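Local coordinates for pks18 (Mycobacterium tuberculosis, PDB 1TED), which probably synthesises tri- and tetraketide alpha-pyrones by extending medium- and long-chain acyl-CoA starters with malonyl-CoA, as a type III polyketide synthase of the thiolase fold, at residues A133-T144 against M195-C205; F172-N180 against N346-F354. All blocks are in the same frame, centred on the assembly; numbering follows the deposited sequence.

Contact 1 of 2, residues A133-T144 against M195-C205; sequences AEIGLLVLATST and MKALVVCIELC. With MYR (myristic acid), chain E.
L137 to A141 and L198 to I202 are joined by the backbone ladder of two parallel strands, their short axes 16° apart. L198 N gives the straightest bond, 2.7 Å to L137 O at 175°, and the ladder runs on through V139, V200 and A141 to I202. From I135-K196 to L138-L198, the segment 133-144 spends three residues against two.

Apolar contacts line both faces. On one, which packs against helix 102-125, L138 lies alongside L198, while CD2 of L140 meets CG1 of V200 obliquely at 3.6 Å. On the other, V139 packs by V199 and A141 by C201, towards helices 177-191 and 349-361.

OE2 of E203 accepts S143 N on its syn lone pair at 2.6 Å, and T144 OG1 at 3.1 Å from the anti side, tilted out of the carboxylate plane. T144 OG1, set between the backbone N and the carbonyl carbon (chi1 50°), also accepts from L204 N at 2.9 Å, and T144 CG2 lies 3.7 Å from C12 of the myristic acid.

E203 OE1 forms a probable hydrogen bond with S349 OG; partners at both oxygens should restrict rotation of the buried carboxylate, which ties S143 and T144, beside the bound acyl chain, to the sheet.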
ATOM      1  N   ALA A 133     -20.528  10.919  -6.441  1.00 40.47           N
ATOM      2  CA  ALA A 133     -20.304  11.464  -5.111  1.00 39.09           C
ATOM      3  C   ALA A 133     -20.392  10.403  -4.018  1.00 37.44           C
ATOM      4  O   ALA A 133     -19.888  10.604  -2.916  1.00 37.21           O
ATOM      5  CB  ALA A 133     -21.319  12.569  -4.832  1.00 39.92           C
ATOM      6  N   GLU A 134     -21.033   9.279  -4.321  1.00 34.95           N
ATOM      7  CA  GLU A 134     -21.205   8.211  -3.342  1.00 33.46           C
ATOM      8  C   GLU A 134     -19.999   7.306  -3.156  1.00 30.78           C
ATOM      9  O   GLU A 134     -19.918   6.567  -2.177  1.00 28.44           O
ATOM     10  CB  GLU A 134     -22.414   7.364  -3.713  1.00 36.04           C
ATOM     11  CG  GLU A 134     -23.679   8.162  -3.801  1.00 40.80           C
ATOM     12  CD  GLU A 134     -24.832   7.332  -4.292  1.00 45.27           C
ATOM     13  OE1 GLU A 134     -25.281   6.434  -3.543  1.00 46.22           O
ATOM     14  OE2 GLU A 134     -25.284   7.574  -5.433  1.00 46.57           O
ATOM     15  N   ILE A 135     -19.068   7.364  -4.100  1.00 29.38           N
ATOM     16  CA  ILE A 135     -17.860   6.556  -4.040  1.00 28.10           C
ATOM     17  C   ILE A 135     -16.770   7.323  -3.311  1.00 27.25           C
ATOM     18  O   ILE A 135     -16.103   8.159  -3.906  1.00 28.82           O
ATOM     19  CB  ILE A 135     -17.375   6.215  -5.449  1.00 27.83           C
ATOM     20  CG1 ILE A 135     -18.479   5.459  -6.192  1.00 29.94           C
ATOM     21  CG2 ILE A 135     -16.107   5.398  -5.378  1.00 27.56           C
ATOM     22  CD1 ILE A 135     -18.106   5.055  -7.599  1.00 31.55           C
ATOM     23  N   GLY A 136     -16.585   7.020  -2.027  1.00 26.35           N
ATOM     24  CA  GLY A 136     -15.583   7.714  -1.229  1.00 26.81           C
ATOM     25  C   GLY A 136     -14.199   7.097  -1.045  1.00 26.03           C
ATOM     26  O   GLY A 136     -13.318   7.728  -0.452  1.00 26.38           O
ATOM     27  N   LEU A 137     -13.988   5.883  -1.541  1.00 25.57           N
ATOM     28  CA  LEU A 137     -12.687   5.227  -1.395  1.00 25.35           C
ATOM     29  C   LEU A 137     -12.342   4.352  -2.593  1.00 24.30           C
ATOM     30  O   LEU A 137     -13.186   3.648  -3.142  1.00 23.57           O
ATOM     31  CB  LEU A 137     -12.662   4.367  -0.117  1.00 24.43           C
ATOM     32  CG  LEU A 137     -11.421   3.529   0.220  1.00 22.80           C
ATOM     33  CD1 LEU A 137     -10.207   4.425   0.417  1.00 21.83           C
ATOM     34  CD2 LEU A 137     -11.680   2.728   1.490  1.00 25.30           C
ATOM     35  N   LEU A 138     -11.081   4.411  -2.983  1.00 24.09           N
ATOM     36  CA  LEU A 138     -10.573   3.634  -4.094  1.00 24.30           C
ATOM     37  C   LEU A 138      -9.320   2.928  -3.604  1.00 23.70           C
ATOM     38  O   LEU A 138      -8.332   3.587  -3.266  1.00 22.66           O
ATOM     39  CB  LEU A 138     -10.213   4.552  -5.262  1.00 23.53           C
ATOM     40  CG  LEU A 138      -9.244   3.982  -6.300  1.00 24.70           C
ATOM     41  CD1 LEU A 138      -9.807   2.720  -6.904  1.00 26.18           C
ATOM     42  CD2 LEU A 138      -9.010   5.008  -7.382  1.00 28.52           C
ATOM     43  N   VAL A 139      -9.361   1.598  -3.538  1.00 24.06           N
ATOM     44  CA  VAL A 139      -8.186   0.847  -3.097  1.00 22.86           C
ATOM     45  C   VAL A 139      -7.587   0.139  -4.298  1.00 23.08           C
ATOM     46  O   VAL A 139      -8.263  -0.613  -5.014  1.00 22.22           O
ATOM     47  CB  VAL A 139      -8.529  -0.191  -2.001  1.00 24.17           C
ATOM     48  CG1 VAL A 139      -7.255  -0.881  -1.517  1.00 22.62           C
ATOM     49  CG2 VAL A 139      -9.221   0.492  -0.842  1.00 22.85           C
ATOM     50  N   LEU A 140      -6.308   0.383  -4.523  1.00 23.39           N
ATOM     51  CA  LEU A 140      -5.621  -0.217  -5.653  1.00 24.04           C
ATOM     52  C   LEU A 140      -4.499  -1.128  -5.158  1.00 24.97           C
ATOM     53  O   LEU A 140      -3.623  -0.695  -4.410  1.00 22.91           O
ATOM     54  CB  LEU A 140      -5.060   0.894  -6.543  1.00 24.40           C
ATOM     55  CG  LEU A 140      -4.496   0.583  -7.931  1.00 27.04           C
ATOM     56  CD1 LEU A 140      -3.166  -0.140  -7.803  1.00 25.38           C
ATOM     57  CD2 LEU A 140      -5.520  -0.222  -8.730  1.00 24.69           C
ATOM     58  N   ALA A 141      -4.541  -2.393  -5.571  1.00 24.44           N
ATOM     59  CA  ALA A 141      -3.515  -3.346  -5.178  1.00 25.21           C
ATOM     60  C   ALA A 141      -2.764  -3.900  -6.387  1.00 27.03           C
ATOM     61  O   ALA A 141      -3.359  -4.157  -7.444  1.00 24.53           O
ATOM     62  CB  ALA A 141      -4.134  -4.485  -4.388  1.00 22.46           C
ATOM     63  N   THR A 142      -1.454  -4.082  -6.210  1.00 26.48           N
ATOM     64  CA  THR A 142      -0.585  -4.628  -7.251  1.00 28.15           C
ATOM     65  C   THR A 142       0.748  -5.008  -6.635  1.00 27.97           C
ATOM     66  O   THR A 142       1.122  -4.497  -5.580  1.00 29.39           O
ATOM     67  CB  THR A 142      -0.252  -3.592  -8.356  1.00 30.17           C
ATOM     68  OG1 THR A 142      -1.430  -2.854  -8.697  1.00 36.36           O
ATOM     69  CG2 THR A 142       0.287  -4.296  -9.601  1.00 24.98           C
ATOM     70  N   SER A 143       1.470  -5.892  -7.316  1.00 26.51           N
ATOM     71  CA  SER A 143       2.797  -6.308  -6.888  1.00 25.54           C
ATOM     72  C   SER A 143       3.675  -6.389  -8.134  1.00 26.17           C
ATOM     73  O   SER A 143       4.794  -6.887  -8.084  1.00 27.77           O
ATOM     74  CB  SER A 143       2.733  -7.665  -6.183  1.00 24.41           C
ATOM     75  OG  SER A 143       2.121  -7.535  -4.909  1.00 21.85           O
ATOM     76  N   THR A 144       3.162  -5.875  -9.251  1.00 27.35           N
ATOM     77  CA  THR A 144       3.885  -5.913 -10.526  1.00 28.25           C
ATOM     78  C   THR A 144       4.074  -4.561 -11.220  1.00 30.91           C
ATOM     79  O   THR A 144       4.471  -4.519 -12.381  1.00 29.71           O
ATOM     80  CB  THR A 144       3.174  -6.860 -11.525  1.00 27.57           C
ATOM     81  OG1 THR A 144       1.777  -6.531 -11.589  1.00 24.99           O
ATOM     82  CG2 THR A 144       3.334  -8.324 -11.096  1.00 24.86           C
ATOM     83  N   MET A 195     -21.598   5.654   2.088  1.00 29.38           N
ATOM     84  CA  MET A 195     -20.690   5.636   0.959  1.00 27.72           C
ATOM     85  C   MET A 195     -20.359   4.253   0.417  1.00 28.42           C
ATOM     86  O   MET A 195     -20.716   3.233   1.007  1.00 28.31           O
ATOM     87  CB  MET A 195     -19.410   6.355   1.360  1.00 27.75           C
ATOM     88  CG  MET A 195     -19.675   7.708   2.017  1.00 29.61           C
ATOM     89  SD  MET A 195     -20.352   8.912   0.850  1.00 30.95           S
ATOM     90  CE  MET A 195     -18.813   9.488   0.078  1.00 24.10           C
ATOM     91  N   LYS A 196     -19.683   4.236  -0.725  1.00 27.44           N
ATOM     92  CA  LYS A 196     -19.267   2.992  -1.355  1.00 27.04           C
ATOM     93  C   LYS A 196     -17.772   3.070  -1.572  1.00 26.96           C
ATOM     94  O   LYS A 196     -17.178   4.160  -1.579  1.00 24.71           O
ATOM     95  CB  LYS A 196     -19.953   2.798  -2.707  1.00 26.30           C
ATOM     96  CG  LYS A 196     -21.450   3.028  -2.686  1.00 27.89           C
ATOM     97  CD  LYS A 196     -22.164   2.048  -1.781  1.00 29.02           C
ATOM     98  CE  LYS A 196     -23.598   2.493  -1.553  1.00 29.04           C
ATOM     99  NZ  LYS A 196     -24.303   1.598  -0.615  1.00 32.60           N
ATOM    100  N   ALA A 197     -17.163   1.906  -1.756  1.00 26.91           N
ATOM    101  CA  ALA A 197     -15.735   1.836  -1.986  1.00 26.65           C
ATOM    102  C   ALA A 197     -15.489   1.005  -3.229  1.00 26.22           C
ATOM    103  O   ALA A 197     -16.221   0.035  -3.500  1.00 24.22           O
ATOM    104  CB  ALA A 197     -15.041   1.212  -0.784  1.00 26.45           C
ATOM    105  N   LEU A 198     -14.470   1.407  -3.983  1.00 24.82           N
ATOM    106  CA  LEU A 198     -14.084   0.719  -5.203  1.00 25.82           C
ATOM    107  C   LEU A 198     -12.729   0.064  -4.959  1.00 27.49           C
ATOM    108  O   LEU A 198     -11.767   0.738  -4.565  1.00 28.44           O
ATOM    109  CB  LEU A 198     -13.981   1.708  -6.376  1.00 26.47           C
ATOM    110  CG  LEU A 198     -13.437   1.155  -7.705  1.00 28.76           C
ATOM    111  CD1 LEU A 198     -14.423   0.166  -8.305  1.00 27.80           C
ATOM    112  CD2 LEU A 198     -13.202   2.286  -8.690  1.00 28.66           C
ATOM    113  N   VAL A 199     -12.667  -1.250  -5.166  1.00 27.66           N
ATOM    114  CA  VAL A 199     -11.431  -2.009  -4.993  1.00 26.99           C
ATOM    115  C   VAL A 199     -10.954  -2.502  -6.353  1.00 26.83           C
ATOM    116  O   VAL A 199     -11.720  -3.079  -7.125  1.00 29.32           O
ATOM    117  CB  VAL A 199     -11.632  -3.213  -4.036  1.00 26.65           C
ATOM    118  CG1 VAL A 199     -10.350  -4.025  -3.936  1.00 25.62           C
ATOM    119  CG2 VAL A 199     -11.995  -2.708  -2.668  1.00 25.15           C
ATOM    120  N   VAL A 200      -9.681  -2.270  -6.648  1.00 25.85           N
ATOM    121  CA  VAL A 200      -9.136  -2.662  -7.933  1.00 24.38           C
ATOM    122  C   VAL A 200      -7.805  -3.388  -7.786  1.00 26.56           C
ATOM    123  O   VAL A 200      -6.854  -2.862  -7.207  1.00 26.46           O
ATOM    124  CB  VAL A 200      -8.960  -1.409  -8.856  1.00 24.99           C
ATOM    125  CG1 VAL A 200      -8.393  -1.806 -10.198  1.00 22.02           C
ATOM    126  CG2 VAL A 200     -10.300  -0.717  -9.055  1.00 21.84           C
ATOM    127  N   CYS A 201      -7.762  -4.617  -8.291  1.00 25.82           N
ATOM    128  CA  CYS A 201      -6.553  -5.418  -8.263  1.00 26.26           C
ATOM    129  C   CYS A 201      -6.136  -5.559  -9.725  1.00 26.96           C
ATOM    130  O   CYS A 201      -6.918  -5.998 -10.563  1.00 29.43           O
ATOM    131  CB  CYS A 201      -6.833  -6.781  -7.632  1.00 26.42           C
ATOM    132  SG  CYS A 201      -7.483  -6.697  -5.940  1.00 25.57           S
ATOM    133  N   ILE A 202      -4.912  -5.156 -10.030  1.00 26.35           N
ATOM    134  CA  ILE A 202      -4.409  -5.204 -11.397  1.00 27.08           C
ATOM    135  C   ILE A 202      -3.037  -5.856 -11.370  1.00 27.31           C
ATOM    136  O   ILE A 202      -2.131  -5.409 -10.664  1.00 26.51           O
ATOM    137  CB  ILE A 202      -4.312  -3.770 -11.993  1.00 27.07           C
ATOM    138  CG1 ILE A 202      -3.613  -3.799 -13.354  1.00 28.81           C
ATOM    139  CG2 ILE A 202      -3.586  -2.852 -11.022  1.00 26.30           C
ATOM    140  CD1 ILE A 202      -4.501  -4.246 -14.499  1.00 28.15           C
ATOM    141  N   GLU A 203      -2.874  -6.919 -12.139  1.00 26.93           N
ATOM    142  CA  GLU A 203      -1.607  -7.611 -12.122  1.00 27.64           C
ATOM    143  C   GLU A 203      -1.106  -7.869 -13.533  1.00 28.62           C
ATOM    144  O   GLU A 203      -1.770  -8.525 -14.342  1.00 28.19           O
ATOM    145  CB  GLU A 203      -1.771  -8.910 -11.330  1.00 29.59           C
ATOM    146  CG  GLU A 203      -0.683  -9.168 -10.293  1.00 33.79           C
ATOM    147  CD  GLU A 203      -0.678  -8.188  -9.117  1.00 33.26           C
ATOM    148  OE1 GLU A 203      -1.628  -8.209  -8.303  1.00 34.81           O
ATOM    149  OE2 GLU A 203       0.286  -7.406  -9.004  1.00 30.50           O
ATOM    150  N   LEU A 204       0.068  -7.320 -13.822  1.00 28.63           N
ATOM    151  CA  LEU A 204       0.697  -7.453 -15.128  1.00 30.55           C
ATOM    152  C   LEU A 204       2.067  -8.101 -15.024  1.00 31.04           C
ATOM    153  O   LEU A 204       3.095  -7.417 -15.037  1.00 31.98           O
ATOM    154  CB  LEU A 204       0.834  -6.078 -15.785  1.00 31.16           C
ATOM    155  CG  LEU A 204      -0.299  -5.643 -16.712  1.00 33.82           C
ATOM    156  CD1 LEU A 204      -1.635  -5.922 -16.072  1.00 33.04           C
ATOM    157  CD2 LEU A 204      -0.138  -4.159 -17.040  1.00 36.36           C
ATOM    158  N   CYS A 205       2.071  -9.425 -14.926  1.00 31.60           N
ATOM    159  CA  CYS A 205       3.306 -10.187 -14.823  1.00 31.42           C
ATOM    160  C   CYS A 205       4.118 -10.175 -16.125  1.00 31.63           C
ATOM    161  O   CYS A 205       5.335 -10.002 -16.093  1.00 29.90           O
ATOM    162  CB  CYS A 205       2.991 -11.640 -14.427  1.00 31.71           C
ATOM    163  SG  CYS A 205       2.200 -11.851 -12.806  1.00 31.63           S
TER
HETATM  164  C1  MYR E3045       5.948 -16.342 -20.549  1.00 54.00           C
HETATM  165  O1  MYR E3045       5.104 -16.682 -21.375  1.00 54.28           O
HETATM  166  O2  MYR E3045       6.865 -17.116 -20.270  1.00 54.78           O
HETATM  167  C2  MYR E3045       5.864 -14.971 -19.876  1.00 53.49           C
HETATM  168  C3  MYR E3045       5.542 -15.111 -18.386  1.00 51.31           C
HETATM  169  C4  MYR E3045       5.426 -13.740 -17.716  1.00 48.26           C
HETATM  170  C5  MYR E3045       5.150 -13.871 -16.216  1.00 45.41           C
HETATM  171  C6  MYR E3045       6.313 -14.518 -15.460  1.00 42.55           C
HETATM  172  C7  MYR E3045       7.554 -13.623 -15.400  1.00 40.21           C
HETATM  173  C8  MYR E3045       7.332 -12.378 -14.538  1.00 38.57           C
HETATM  174  C9  MYR E3045       7.064 -12.742 -13.076  1.00 38.26           C
HETATM  175  C10 MYR E3045       6.703 -11.497 -12.265  1.00 37.39           C
HETATM  176  C11 MYR E3045       6.372 -11.867 -10.817  1.00 39.06           C
HETATM  177  C12 MYR E3045       5.959 -10.632 -10.014  1.00 37.48           C
HETATM  178  C13 MYR E3045       5.558 -11.029  -8.592  1.00 38.37           C
HETATM  179  C14 MYR E3045       5.103  -9.811  -7.787  1.00 40.58           C
HETATM  180  O   HOH W   1      -0.358  -8.034  -5.307  1.00 29.00           O

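Contact 2 of 2, residues F172-N180 against N346-F354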
ATOM      1  N   PHE A 172       3.007  -4.969  -2.989  1.00 27.57           N
ATOM      2  CA  PHE A 172       3.759  -6.099  -2.448  1.00 26.97           C
ATOM      3  C   PHE A 172       3.134  -6.956  -1.355  1.00 27.52           C
ATOM      4  O   PHE A 172       3.844  -7.500  -0.499  1.00 27.94           O
ATOM      5  CB  PHE A 172       5.150  -5.631  -1.998  1.00 24.34           C
ATOM      6  CG  PHE A 172       6.223  -5.850  -3.033  1.00 23.38           C
ATOM      7  CD1 PHE A 172       5.885  -6.136  -4.352  1.00 21.98           C
ATOM      8  CD2 PHE A 172       7.568  -5.773  -2.689  1.00 23.63           C
ATOM      9  CE1 PHE A 172       6.873  -6.346  -5.315  1.00 22.14           C
ATOM     10  CE2 PHE A 172       8.563  -5.980  -3.641  1.00 23.27           C
ATOM     11  CZ  PHE A 172       8.213  -6.269  -4.960  1.00 24.81           C
ATOM     12  N   MET A 173       1.810  -7.076  -1.369  1.00 26.82           N
ATOM     13  CA  MET A 173       1.156  -7.942  -0.410  1.00 26.12           C
ATOM     14  C   MET A 173       0.804  -9.218  -1.187  1.00 25.73           C
ATOM     15  O   MET A 173       0.048 -10.073  -0.725  1.00 27.84           O
ATOM     16  CB  MET A 173      -0.072  -7.262   0.215  1.00 24.80           C
ATOM     17  CG  MET A 173       0.329  -6.073   1.086  1.00 26.97           C
ATOM     18  SD  MET A 173      -0.836  -5.586   2.354  1.00 29.11           S
ATOM     19  CE  MET A 173      -0.292  -6.643   3.705  1.00 30.66           C
ATOM     20  N   GLY A 174       1.375  -9.315  -2.383  1.00 23.68           N
ATOM     21  CA  GLY A 174       1.201 -10.485  -3.232  1.00 26.61           C
ATOM     22  C   GLY A 174      -0.150 -11.047  -3.652  1.00 26.84           C
ATOM     23  O   GLY A 174      -1.117 -10.325  -3.904  1.00 27.06           O
ATOM     24  N   CYS A 175      -0.188 -12.373  -3.731  1.00 26.23           N
ATOM     25  CA  CYS A 175      -1.366 -13.117  -4.159  1.00 26.58           C
ATOM     26  C   CYS A 175      -2.583 -12.948  -3.269  1.00 25.63           C
ATOM     27  O   CYS A 175      -3.705 -13.197  -3.706  1.00 25.28           O
ATOM     28  CB  CYS A 175      -1.030 -14.618  -4.288  1.00 27.22           C
ATOM     29  SG  CYS A 175       0.254 -15.028  -5.509  1.00 29.06           S
ATOM     30  N   ALA A 176      -2.372 -12.515  -2.029  1.00 26.63           N
ATOM     31  CA  ALA A 176      -3.485 -12.340  -1.094  1.00 26.88           C
ATOM     32  C   ALA A 176      -3.938 -10.888  -0.913  1.00 25.82           C
ATOM     33  O   ALA A 176      -4.759 -10.598  -0.044  1.00 25.79           O
ATOM     34  CB  ALA A 176      -3.118 -12.947   0.271  1.00 24.04           C
ATOM     35  N   ALA A 177      -3.428  -9.989  -1.749  1.00 25.96           N
ATOM     36  CA  ALA A 177      -3.747  -8.561  -1.634  1.00 26.38           C
ATOM     37  C   ALA A 177      -5.223  -8.171  -1.805  1.00 26.29           C
ATOM     38  O   ALA A 177      -5.658  -7.133  -1.304  1.00 26.33           O
ATOM     39  CB  ALA A 177      -2.874  -7.763  -2.601  1.00 26.48           C
ATOM     40  N   ALA A 178      -6.000  -8.986  -2.508  1.00 23.99           N
ATOM     41  CA  ALA A 178      -7.405  -8.659  -2.681  1.00 23.03           C
ATOM     42  C   ALA A 178      -8.071  -8.651  -1.316  1.00 22.87           C
ATOM     43  O   ALA A 178      -8.989  -7.869  -1.085  1.00 23.15           O
ATOM     44  CB  ALA A 178      -8.087  -9.664  -3.591  1.00 19.47           C
ATOM     45  N   MET A 179      -7.604  -9.513  -0.412  1.00 23.48           N
ATOM     46  CA  MET A 179      -8.162  -9.581   0.941  1.00 24.39           C
ATOM     47  C   MET A 179      -7.795  -8.370   1.810  1.00 25.75           C
ATOM     48  O   MET A 179      -8.644  -7.862   2.549  1.00 26.06           O
ATOM     49  CB  MET A 179      -7.716 -10.865   1.651  1.00 26.57           C
ATOM     50  CG  MET A 179      -8.302 -12.151   1.064  1.00 27.62           C
ATOM     51  SD  MET A 179     -10.105 -12.215   1.131  1.00 30.71           S
ATOM     52  CE  MET A 179     -10.551 -11.581  -0.473  1.00 30.67           C
ATOM     53  N   ASN A 180      -6.542  -7.916   1.729  1.00 25.81           N
ATOM     54  CA  ASN A 180      -6.091  -6.756   2.507  1.00 28.08           C
ATOM     55  C   ASN A 180      -6.843  -5.530   1.992  1.00 29.45           C
ATOM     56  O   ASN A 180      -7.292  -4.682   2.768  1.00 27.54           O
ATOM     57  CB  ASN A 180      -4.582  -6.518   2.333  1.00 28.40           C
ATOM     58  CG  ASN A 180      -3.734  -7.697   2.802  1.00 31.18           C
ATOM     59  OD1 ASN A 180      -3.500  -7.882   3.999  1.00 32.00           O
ATOM     60  ND2 ASN A 180      -3.274  -8.503   1.854  1.00 30.28           N
ATOM     61  N   ASN A 346      -1.803 -18.015 -12.938  1.00 29.90           N
ATOM     62  CA  ASN A 346      -1.868 -17.312 -11.659  1.00 29.46           C
ATOM     63  C   ASN A 346      -1.705 -15.818 -11.891  1.00 30.42           C
ATOM     64  O   ASN A 346      -0.642 -15.356 -12.315  1.00 30.68           O
ATOM     65  CB  ASN A 346      -0.774 -17.823 -10.717  1.00 30.49           C
ATOM     66  CG  ASN A 346      -0.664 -16.998  -9.433  1.00 31.07           C
ATOM     67  OD1 ASN A 346      -1.618 -16.351  -9.003  1.00 32.49           O
ATOM     68  ND2 ASN A 346       0.501 -17.040  -8.811  1.00 30.20           N
ATOM     69  N   MET A 347      -2.769 -15.068 -11.616  1.00 29.73           N
ATOM     70  CA  MET A 347      -2.753 -13.622 -11.807  1.00 29.05           C
ATOM     71  C   MET A 347      -2.630 -12.906 -10.472  1.00 27.47           C
ATOM     72  O   MET A 347      -3.152 -11.810 -10.286  1.00 25.50           O
ATOM     73  CB  MET A 347      -4.025 -13.170 -12.523  1.00 29.57           C
ATOM     74  CG  MET A 347      -4.301 -13.886 -13.834  1.00 28.56           C
ATOM     75  SD  MET A 347      -6.065 -13.814 -14.156  1.00 32.51           S
ATOM     76  CE  MET A 347      -6.093 -13.700 -15.843  1.00 33.72           C
ATOM     77  N   LEU A 348      -1.943 -13.550  -9.538  1.00 28.19           N
ATOM     78  CA  LEU A 348      -1.710 -12.976  -8.224  1.00 28.24           C
ATOM     79  C   LEU A 348      -3.001 -12.555  -7.502  1.00 27.01           C
ATOM     80  O   LEU A 348      -3.953 -13.336  -7.438  1.00 27.21           O
ATOM     81  CB  LEU A 348      -0.731 -11.801  -8.365  1.00 29.20           C
ATOM     82  CG  LEU A 348       0.758 -12.174  -8.480  1.00 32.89           C
ATOM     83  CD1 LEU A 348       0.942 -13.415  -9.312  1.00 35.22           C
ATOM     84  CD2 LEU A 348       1.545 -11.029  -9.075  1.00 32.93           C
ATOM     85  N   SER A 349      -3.032 -11.332  -6.970  1.00 25.49           N
ATOM     86  CA  SER A 349      -4.192 -10.834  -6.231  1.00 25.56           C
ATOM     87  C   SER A 349      -5.524 -10.952  -6.951  1.00 25.24           C
ATOM     88  O   SER A 349      -6.561 -11.127  -6.325  1.00 25.36           O
ATOM     89  CB  SER A 349      -3.977  -9.374  -5.832  1.00 27.30           C
ATOM     90  OG  SER A 349      -3.737  -8.555  -6.964  1.00 27.97           O
ATOM     91  N   VAL A 350      -5.487 -10.861  -8.271  1.00 26.10           N
ATOM     92  CA  VAL A 350      -6.686 -10.915  -9.091  1.00 26.34           C
ATOM     93  C   VAL A 350      -7.439 -12.246  -9.107  1.00 28.32           C
ATOM     94  O   VAL A 350      -8.672 -12.266  -9.166  1.00 27.99           O
ATOM     95  CB  VAL A 350      -6.327 -10.561 -10.552  1.00 27.25           C
ATOM     96  CG1 VAL A 350      -7.541 -10.717 -11.446  1.00 27.16           C
ATOM     97  CG2 VAL A 350      -5.764  -9.148 -10.619  1.00 23.85           C
ATOM     98  N   SER A 351      -6.693 -13.350  -9.054  1.00 27.72           N
ATOM     99  CA  SER A 351      -7.269 -14.690  -9.141  1.00 27.88           C
ATOM    100  C   SER A 351      -8.403 -15.038  -8.191  1.00 28.61           C
ATOM    101  O   SER A 351      -9.393 -15.649  -8.590  1.00 30.63           O
ATOM    102  CB  SER A 351      -6.158 -15.727  -9.029  1.00 25.75           C
ATOM    103  OG  SER A 351      -5.241 -15.564 -10.096  1.00 24.68           O
ATOM    104  N   LEU A 352      -8.272 -14.652  -6.936  1.00 28.58           N
ATOM    105  CA  LEU A 352      -9.318 -14.952  -5.982  1.00 25.84           C
ATOM    106  C   LEU A 352     -10.647 -14.363  -6.464  1.00 24.65           C
ATOM    107  O   LEU A 352     -11.693 -14.987  -6.331  1.00 21.70           O
ATOM    108  CB  LEU A 352      -8.924 -14.387  -4.612  1.00 27.74           C
ATOM    109  CG  LEU A 352      -9.478 -15.076  -3.366  1.00 30.44           C
ATOM    110  CD1 LEU A 352      -9.326 -16.580  -3.493  1.00 26.62           C
ATOM    111  CD2 LEU A 352      -8.735 -14.557  -2.133  1.00 30.84           C
ATOM    112  N   ILE A 353     -10.612 -13.173  -7.056  1.00 24.73           N
ATOM    113  CA  ILE A 353     -11.855 -12.554  -7.515  1.00 24.99           C
ATOM    114  C   ILE A 353     -12.439 -13.210  -8.774  1.00 24.22           C
ATOM    115  O   ILE A 353     -13.653 -13.218  -8.960  1.00 19.89           O
ATOM    116  CB  ILE A 353     -11.671 -11.026  -7.700  1.00 25.97           C
ATOM    117  CG1 ILE A 353     -11.344 -10.394  -6.342  1.00 24.63           C
ATOM    118  CG2 ILE A 353     -12.941 -10.399  -8.241  1.00 23.96           C
ATOM    119  CD1 ILE A 353     -10.896  -8.961  -6.414  1.00 30.72           C
ATOM    120  N   PHE A 354     -11.582 -13.778  -9.622  1.00 25.50           N
ATOM    121  CA  PHE A 354     -12.058 -14.486 -10.811  1.00 26.42           C
ATOM    122  C   PHE A 354     -12.801 -15.710 -10.296  1.00 27.69           C
ATOM    123  O   PHE A 354     -13.826 -16.114 -10.838  1.00 28.31           O
ATOM    124  CB  PHE A 354     -10.896 -14.958 -11.680  1.00 26.99           C
ATOM    125  CG  PHE A 354     -10.529 -14.012 -12.780  1.00 28.97           C
ATOM    126  CD1 PHE A 354     -10.204 -12.691 -12.505  1.00 29.24           C
ATOM    127  CD2 PHE A 354     -10.435 -14.465 -14.092  1.00 30.64           C
ATOM    128  CE1 PHE A 354      -9.782 -11.828 -13.522  1.00 30.50           C
ATOM    129  CE2 PHE A 354     -10.013 -13.614 -15.120  1.00 32.62           C
ATOM    130  CZ  PHE A 354      -9.683 -12.288 -14.830  1.00 30.70           C
TER
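The carboxamide of N346 approaches the thiol of C175, its ND2 3.9 Å from SG. That flat group is held from its own segment: L348 N reaches N346 OD1 from above the carbonyl plane, 57° out of it, at 2.9 Å, closing an Asx turn. A second flat group, the ring of F354, carries M347 SD over one face, displaced toward the rim, and meets F344 edge-to-face.

SG of C175, the probable nucleophile, lies 4.2 Å from CG of L348. C175 O receives a CA-H...O contact from S349 CA at 3.5 Å. Beyond it the packing is small and close: CB of A177 rests 3.8 Å from CB of S349, and CB of A178 touches both S349 O and, at 4.0 Å, CD1 of I353. Farther along, the bent chain of M179, folded at chi2 and chi3, crosses L352 at about a right angle, M179 CE 3.9 Å from L352 CD2. N346 also touches H313, an arrangement consistent with the Cys-His-Asn site of chalcone synthases.

The contact thus brings together the starts of helices 177-191 and 349-361, one from the N-terminal and one from the C-terminal domain. C201 of strand 196-204 borders A178 and S349, strand 382-390 lies against M179, strand 226-236 receives I353, and the second subunit packs on F172 and M173.

In the fold
Both contacts are buried, yet they illustrate how chemistry follows place. Contact 1 pairs two strands of the N-terminal domain, relying on repeated backbone bonds with polar side chains added at one end. The centre of contact 2 lies about 2 Å from the centre of the chain, that of contact 1 about 12 Å. Contact 2 joins the N-terminal and C-terminal domains by packing between the first turns of helices 177-191 and 349-361, with no hydrogen bond between its segments. The two contacts meet directly through E203 and S349, and each also reaches the bound myristic acid, contact 2 through L348. Helix 177-191, begun in contact 2, leads along the chain into strand 196-204 of contact 1.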